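LPXTG family cell surface protein Fms2 (Enterococcus faecium DO, PDB 5FCE) probably mediates adhesion of the bacterium to its ligands as a cell-wall-anchored surface protein, of which this chain is the ligand-binding, immunoglobulin-like region. Local coordinates at residues 44-48 and 92-96. Numbering follows the deposited sequence.
Sequences GWDGN and LIVFY
An Asx turn at Asp46 shapes segment 44-48, in the loop between strands 36-42 and 54-60, which folds over one face of the four-stranded antiparallel sheet. Trp45 is extended (phi/psi -158/139), Asp46 (-89/-1) and Gly47 (86/4) make the turn, and Asn48 (-105/148) is extended again. In strand segment 92-96, Ile93 and Phe95, two residues apart, both point toward the loop. The closest CA atoms are those of Gly47 and Ile93, 6.6 Å apart. No hydrogen bond links the segments; side chains make van der Waals contacts with the indole and the loop backbone. Beta-branched Ile93 suits a strand, and its extended CG1-CD1 arm (chi1 m, chi2 t) brings CD1 to 3.4 Å from Trp45 O, 3.6 Å from Trp45 CE3 and 3.6 Å from Gly47 N. Trp45 (chi1 t, chi2 40°) places CH2 3.6 Å from Phe95 CZ, ring planes at 46°; Phe95 (chi1 m) turns its edge to Gly47 O, 3.5 Å from CE2. At Gly47 a CB would strike the preceding carbonyl and crowd Ile93 CG2. Asn48 N donates to Asp46 OD1 (2.8 Å), Asn48 ND2 to Asp46 OD2 (3.1 Å), and Trp45 NE1 to Asn48 O (2.8 Å), satisfying the indole's polar group while its hydrocarbon part packs obliquely against Ile93 and Phe95. The arrangement is an Asx turn in an interstrand connection, packed on neighbouring strand 91-96 in SgrA's flattened-barrel ligand-binding region.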
loop_
_atom_site.group_PDB
_atom_site.type_symbol
_atom_site.label_atom_id
_atom_site.label_comp_id
_atom_site.label_asym_id
_atom_site.label_seq_id
_atom_site.Cartn_x
_atom_site.Cartn_y
_atom_site.Cartn_z
ATOM N N GLY A 44 -0.744 4.583 11.292
ATOM C CA GLY A 44 -0.874 5.913 11.865
ATOM C C GLY A 44 0.207 6.889 11.442
ATOM O O GLY A 44 1.159 7.146 12.182
ATOM N N TRP A 45 0.062 7.452 10.251
ATOM C CA TRP A 45 1.026 8.449 9.783
ATOM C C TRP A 45 0.412 9.333 8.697
ATOM O O TRP A 45 -0.295 8.837 7.824
ATOM C CB TRP A 45 2.289 7.748 9.264
ATOM C CG TRP A 45 3.389 8.688 8.840
ATOM C CD1 TRP A 45 3.774 9.847 9.463
ATOM C CD2 TRP A 45 4.244 8.544 7.697
ATOM N NE1 TRP A 45 4.813 10.432 8.771
ATOM C CE2 TRP A 45 5.125 9.647 7.690
ATOM C CE3 TRP A 45 4.346 7.592 6.677
ATOM C CZ2 TRP A 45 6.095 9.821 6.700
ATOM C CZ3 TRP A 45 5.319 7.760 5.700
ATOM C CH2 TRP A 45 6.178 8.866 5.720
ATOM N N ASP A 46 0.691 10.635 8.747
ATOM C CA ASP A 46 0.128 11.574 7.781
ATOM C C ASP A 46 0.992 11.735 6.525
ATOM O O ASP A 46 0.634 12.463 5.603
ATOM C CB ASP A 46 -0.145 12.932 8.447
ATOM C CG ASP A 46 1.125 13.644 8.891
ATOM O OD1 ASP A 46 2.242 13.090 8.753
ATOM O OD2 ASP A 46 0.999 14.773 9.409
ATOM N N GLY A 47 2.121 11.041 6.497
ATOM C CA GLY A 47 3.026 11.104 5.366
ATOM C C GLY A 47 4.017 12.257 5.435
ATOM O O GLY A 47 4.787 12.462 4.489
ATOM N N ASN A 48 4.002 13.007 6.537
ATOM C CA ASN A 48 4.900 14.155 6.695
ATOM C C ASN A 48 6.039 13.827 7.658
ATOM O O ASN A 48 5.854 13.051 8.601
ATOM C CB ASN A 48 4.131 15.389 7.187
ATOM C CG ASN A 48 3.056 15.831 6.215
ATOM O OD1 ASN A 48 3.318 16.004 5.024
ATOM N ND2 ASN A 48 1.834 16.003 6.713
ATOM N N LEU A 92 -2.441 3.295 3.076
ATOM C CA LEU A 92 -1.311 3.196 2.152
ATOM C C LEU A 92 -0.963 4.589 1.651
ATOM O O LEU A 92 -1.811 5.291 1.101
ATOM C CB LEU A 92 -1.653 2.290 0.962
ATOM C CG LEU A 92 -0.554 2.134 -0.093
ATOM C CD1 LEU A 92 0.610 1.262 0.436
ATOM C CD2 LEU A 92 -1.132 1.576 -1.410
ATOM N N ILE A 93 0.281 4.993 1.859
ATOM C CA ILE A 93 0.741 6.290 1.391
ATOM C C ILE A 93 1.661 6.049 0.198
ATOM O O ILE A 93 2.611 5.264 0.284
ATOM C CB ILE A 93 1.486 7.034 2.518
ATOM C CG1 ILE A 93 0.565 7.218 3.731
ATOM C CG2 ILE A 93 1.983 8.417 2.050
ATOM C CD1 ILE A 93 1.250 7.936 4.906
ATOM N N VAL A 94 1.360 6.689 -0.926
ATOM C CA VAL A 94 2.188 6.534 -2.117
ATOM C C VAL A 94 2.861 7.845 -2.444
ATOM O O VAL A 94 2.191 8.840 -2.762
ATOM C CB VAL A 94 1.385 6.077 -3.337
ATOM C CG1 VAL A 94 2.323 5.848 -4.519
ATOM C CG2 VAL A 94 0.649 4.793 -3.015
ATOM N N PHE A 95 4.184 7.836 -2.336
ATOM C CA PHE A 95 5.000 8.980 -2.732
ATOM C C PHE A 95 5.454 8.757 -4.162
ATOM O O PHE A 95 5.864 7.647 -4.515
ATOM C CB PHE A 95 6.231 9.077 -1.828
ATOM C CG PHE A 95 5.910 9.287 -0.376
ATOM C CD1 PHE A 95 5.840 8.205 0.494
ATOM C CD2 PHE A 95 5.699 10.564 0.124
ATOM C CE1 PHE A 95 5.558 8.394 1.834
ATOM C CE2 PHE A 95 5.410 10.761 1.464
ATOM C CZ PHE A 95 5.342 9.672 2.322
ATOM N N TYR A 96 5.406 9.804 -4.978
ATOM C CA TYR A 96 5.800 9.701 -6.383
ATOM C C TYR A 96 6.375 11.039 -6.834
ATOM O O TYR A 96 5.676 12.070 -6.855
ATOM C CB TYR A 96 4.618 9.254 -7.278
ATOM C CG TYR A 96 3.440 10.194 -7.268
ATOM C CD1 TYR A 96 2.544 10.212 -6.197
ATOM C CD2 TYR A 96 3.221 11.077 -8.329
ATOM C CE1 TYR A 96 1.475 11.091 -6.182
ATOM C CE2 TYR A 96 2.164 11.948 -8.321
ATOM C CZ TYR A 96 1.295 11.958 -7.249
ATOM O OH TYR A 96 0.239 12.843 -7.266
#